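Local structure of peptidyl-prolyl cis-trans isomerase (Hirschia baltica, 5EX2) at residues P238-S241 and L242-D245; R52-V55 and R56-L59. The protein probably catalyses the cis-trans isomerisation of peptide bonds preceding proline, as a periplasmic folding helper of the cyclophilin family. All blocks are in the same frame, centred on the assembly; numbering follows the deposited sequence.

In the fold
Contact 2 comes first along the chain, and contact 1 follows near its end. Their centres are 37 Å apart, on opposite sides of the chain's centre, and their nearest atoms stay about 23 Å from each other. They share no helix or sheet. Contact 2 spans the C-terminal end of helix 45-57 and the first residues after it. This helix packs against strand 212-218 of the closed eight-stranded antiparallel barrel expected of a cyclophilin. Contact 1 lies on helix 238-247, beside strand 229-233 of a separate three-stranded antiparallel sheet. One contact thus belongs to the cyclophilin barrel, the other to a helix beside a small sheet built from both ends of the chain. Both are local helix contacts away from the magnesium site.

Contact 1: residues P238-S241 and L242-D245; sequences PMFS and LFLD
Phe-240 lays its ring beside that of Phe-243, one helical turn on. The ring planes are 25° apart, but the rings are slid past each other and barely overlap, with centroids 5.1 Å apart. The touching is done by ring carbons: Phe-240 CE1 lies 3.4 Å from Phe-243 CD1. The three-residue spacing puts both on one flank of the helix, and CG anti to the backbone N in each (chi1 -166° in Phe-240) sets the rings close together. Leu-244 meets another part of the Phe-240 ring. Its CD1 is 3.7 Å from Phe-240 CE2, and its CG and CD2 touch the same ring carbon. With an alanine here instead of Phe-240, Phe-243 and Leu-244 would probably lose the ring they share.

The backbone is regular alpha helix. Leu-244 N donates to Phe-240 O at 2.9 Å, with a nearly straight N-H...O angle of 166°. Phe-243 N bonds Met-239 O, also at 2.9 Å. On the outer side, Asp-245 N donates to Ser-241 O at 3.0 Å. The carboxylate of Asp-245 turns to Arg-249, where OD1 forms a salt bridge with NE.

The contact occupies the first two turns of helix 238-247. At the helix start, Asn-16 OD1 accepts from Met-239 N. Phe-240 makes an edge-to-face pair with Phe-123 of strand 119-124, while Phe-243 rests on Pro-257 in a loop. Met-239 and Phe-240 lie against Met-233 of strand 229-233, in the sheet that also holds strands 17-19 and 261-264.

Contact 2: residues R52-V55 and R56-L59; sequences RKVV and RTGL
Arg-56 N still closes an alpha-helical bond to Arg-52 O (3.0 Å), but the helix then tightens, and Gly-58 N donates to Val-55 O, three residues back, at 3.0 Å. Thr-57 N is divided between two acceptors. Its bond to Lys-53 O is weak, and it also reaches Val-54 O at 3.1 Å from above the carbonyl plane.

The hydroxyl of Thr-57 works within the turn itself. OG1 stands between the backbone N and the carbonyl carbon (chi1 69°), which turns it back to the helix. From there it donates to Val-54 O at 2.6 Å, in the carbonyl plane and on a lone pair. Val-54 O is therefore gripped by both the hydroxyl and the amide of Thr-57. The same OG1 accepts from Leu-59 N at 3.0 Å.

Arg-52 and Arg-56 run side by side and point the same way. Arg-56 NH1 lies 3.7 Å from Arg-52 CD, so an aliphatic part of one arginine meets the guanidinium of the other. Their guanidinium planes are 29° apart. Acceptors outside the helix hold both ends: Asp-23 O and Asn-24 OD1 for Arg-52, Asp-23 and Asp-221 in salt bridges for Arg-56. Val-55 packs on Ala-216 and Met-218 of barrel strand 212-218.

Gly-58 is the first residue to leave helical geometry, with a positive phi of 80°. The bond from Leu-59 N to Thr-57 OG1 makes an ST turn, here at the C-terminal end of a helix that packs against the cyclophilin barrel.

Contact 1: residues P238-S241 and L242-D245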
loop_
_atom_site.group_PDB
_atom_site.type_symbol
_atom_site.label_atom_id
_atom_site.label_comp_id
_atom_site.label_asym_id
_atom_site.label_seq_id
_atom_site.Cartn_x
_atom_site.Cartn_y
_atom_site.Cartn_z
ATOM N N PRO A 238 13.029 1.187 18.118
ATOM C CA PRO A 238 14.473 1.373 17.955
ATOM C C PRO A 238 15.074 0.624 16.784
ATOM O O PRO A 238 16.059 1.061 16.219
ATOM C CB PRO A 238 15.048 0.846 19.271
ATOM C CG PRO A 238 14.035 -0.070 19.797
ATOM C CD PRO A 238 12.701 0.494 19.373
ATOM N N MET A 239 14.504 -0.504 16.397
ATOM C CA MET A 239 15.042 -1.182 15.225
ATOM C C MET A 239 14.874 -0.312 13.983
ATOM O O MET A 239 15.735 -0.285 13.111
ATOM C CB MET A 239 14.375 -2.533 15.023
ATOM C CG MET A 239 14.824 -3.531 16.046
ATOM S SD MET A 239 14.073 -5.156 15.913
ATOM C CE MET A 239 14.851 -5.756 14.417
ATOM N N PHE A 240 13.763 0.402 13.899
ATOM C CA PHE A 240 13.581 1.255 12.744
ATOM C C PHE A 240 14.550 2.442 12.803
ATOM O O PHE A 240 15.028 2.886 11.771
ATOM C CB PHE A 240 12.147 1.748 12.610
ATOM C CG PHE A 240 11.861 2.343 11.254
ATOM C CD1 PHE A 240 11.800 1.520 10.134
ATOM C CD2 PHE A 240 11.699 3.707 11.078
ATOM C CE1 PHE A 240 11.569 2.032 8.881
ATOM C CE2 PHE A 240 11.460 4.219 9.820
ATOM C CZ PHE A 240 11.393 3.381 8.725
ATOM N N SER A 241 14.845 2.936 13.994
ATOM C CA SER A 241 15.858 3.972 14.135
ATOM C C SER A 241 17.209 3.512 13.580
ATOM O O SER A 241 17.916 4.258 12.902
ATOM C CB SER A 241 15.976 4.352 15.600
ATOM O OG SER A 241 16.884 5.414 15.801
ATOM N N LEU A 242 17.562 2.267 13.884
ATOM C CA LEU A 242 18.800 1.687 13.399
ATOM C C LEU A 242 18.764 1.500 11.888
ATOM O O LEU A 242 19.759 1.705 11.202
ATOM C CB LEU A 242 19.041 0.345 14.087
ATOM C CG LEU A 242 19.332 0.474 15.579
ATOM C CD1 LEU A 242 19.353 -0.892 16.253
ATOM C CD2 LEU A 242 20.649 1.206 15.813
ATOM N N PHE A 243 17.612 1.084 11.378
ATOM C CA PHE A 243 17.410 0.940 9.941
ATOM C C PHE A 243 17.624 2.268 9.220
ATOM O O PHE A 243 18.370 2.335 8.246
ATOM C CB PHE A 243 16.012 0.362 9.710
ATOM C CG PHE A 243 15.523 0.415 8.288
ATOM C CD1 PHE A 243 14.741 1.477 7.872
ATOM C CD2 PHE A 243 15.774 -0.622 7.401
ATOM C CE1 PHE A 243 14.263 1.543 6.579
ATOM C CE2 PHE A 243 15.286 -0.565 6.097
ATOM C CZ PHE A 243 14.524 0.517 5.700
ATOM N N LEU A 244 17.029 3.341 9.722
ATOM C CA LEU A 244 17.220 4.657 9.116
ATOM C C LEU A 244 18.675 5.083 9.196
ATOM O O LEU A 244 19.225 5.627 8.247
ATOM C CB LEU A 244 16.351 5.702 9.803
ATOM C CG LEU A 244 14.852 5.591 9.602
ATOM C CD1 LEU A 244 14.138 6.619 10.448
ATOM C CD2 LEU A 244 14.502 5.809 8.154
ATOM N N ASP A 245 19.306 4.838 10.339
ATOM C CA ASP A 245 20.719 5.154 10.484
ATOM C C ASP A 245 21.545 4.479 9.406
ATOM O O ASP A 245 22.433 5.087 8.803
ATOM C CB ASP A 245 21.277 4.709 11.836
ATOM C CG ASP A 245 20.769 5.525 13.006
ATOM O OD1 ASP A 245 20.144 6.597 12.821
ATOM O OD2 ASP A 245 21.043 5.087 14.143
#

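Contact 2: residues R52-V55 and R56-L59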
loop_
_atom_site.group_PDB
_atom_site.type_symbol
_atom_site.label_atom_id
_atom_site.label_comp_id
_atom_site.label_asym_id
_atom_site.label_seq_id
_atom_site.Cartn_x
_atom_site.Cartn_y
_atom_site.Cartn_z
ATOM N N ARG A 52 -12.042 -4.762 -0.315
ATOM C CA ARG A 52 -12.565 -5.956 0.354
ATOM C C ARG A 52 -13.793 -6.504 -0.359
ATOM O O ARG A 52 -13.919 -7.712 -0.572
ATOM C CB ARG A 52 -12.937 -5.666 1.806
ATOM C CG ARG A 52 -11.776 -5.336 2.705
ATOM C CD ARG A 52 -12.149 -5.533 4.164
ATOM N NE ARG A 52 -11.151 -4.930 5.036
ATOM C CZ ARG A 52 -11.266 -3.735 5.598
ATOM N NH1 ARG A 52 -12.353 -2.991 5.416
ATOM N NH2 ARG A 52 -10.287 -3.288 6.363
ATOM N N LYS A 53 -14.699 -5.613 -0.717
ATOM C CA LYS A 53 -15.919 -5.983 -1.406
ATOM C C LYS A 53 -15.613 -6.666 -2.731
ATOM O O LYS A 53 -16.155 -7.728 -3.020
ATOM C CB LYS A 53 -16.773 -4.733 -1.615
ATOM C CG LYS A 53 -18.052 -4.935 -2.391
ATOM C CD LYS A 53 -18.781 -3.601 -2.571
ATOM C CE LYS A 53 -20.033 -3.747 -3.430
ATOM N NZ LYS A 53 -21.143 -4.421 -2.703
ATOM N N VAL A 54 -14.757 -6.067 -3.552
ATOM C CA VAL A 54 -14.475 -6.647 -4.866
ATOM C C VAL A 54 -13.755 -7.995 -4.721
ATOM O O VAL A 54 -14.087 -8.967 -5.395
ATOM C CB VAL A 54 -13.661 -5.666 -5.741
ATOM C CG1 VAL A 54 -13.318 -6.285 -7.084
ATOM C CG2 VAL A 54 -14.449 -4.386 -5.958
ATOM N N VAL A 55 -12.796 -8.073 -3.813
ATOM C CA VAL A 55 -12.097 -9.326 -3.575
ATOM C C VAL A 55 -13.110 -10.420 -3.261
ATOM O O VAL A 55 -13.060 -11.509 -3.837
ATOM C CB VAL A 55 -11.056 -9.186 -2.419
ATOM C CG1 VAL A 55 -10.550 -10.553 -1.964
ATOM C CG2 VAL A 55 -9.892 -8.328 -2.856
ATOM N N ARG A 56 -14.063 -10.111 -2.389
ATOM C CA ARG A 56 -15.008 -11.111 -1.906
ATOM C C ARG A 56 -16.052 -11.517 -2.942
ATOM O O ARG A 56 -16.736 -12.501 -2.749
ATOM C CB ARG A 56 -15.672 -10.606 -0.618
ATOM C CG ARG A 56 -14.741 -10.764 0.548
ATOM C CD ARG A 56 -15.168 -9.942 1.713
ATOM N NE ARG A 56 -14.319 -10.248 2.848
ATOM C CZ ARG A 56 -14.124 -9.447 3.885
ATOM N NH1 ARG A 56 -14.699 -8.249 3.933
ATOM N NH2 ARG A 56 -13.335 -9.846 4.868
ATOM N N THR A 57 -16.154 -10.785 -4.047
ATOM C CA THR A 57 -16.992 -11.247 -5.161
ATOM C C THR A 57 -16.340 -12.361 -5.972
ATOM O O THR A 57 -17.016 -13.031 -6.760
ATOM C CB THR A 57 -17.326 -10.133 -6.175
ATOM O OG1 THR A 57 -16.135 -9.757 -6.879
ATOM C CG2 THR A 57 -17.970 -8.942 -5.505
ATOM N N GLY A 58 -15.028 -12.519 -5.813
ATOM C CA GLY A 58 -14.267 -13.440 -6.631
ATOM C C GLY A 58 -13.910 -12.897 -8.003
ATOM O O GLY A 58 -13.173 -13.540 -8.761
ATOM N N LEU A 59 -14.390 -11.703 -8.331
ATOM C CA LEU A 59 -14.295 -11.223 -9.703
ATOM C C LEU A 59 -12.912 -10.760 -10.145
ATOM O O LEU A 59 -12.672 -10.591 -11.336
ATOM C CB LEU A 59 -15.295 -10.091 -9.920
ATOM C CG LEU A 59 -16.751 -10.547 -9.895
ATOM C CD1 LEU A 59 -17.683 -9.354 -9.921
ATOM C CD2 LEU A 59 -17.074 -11.524 -11.044
#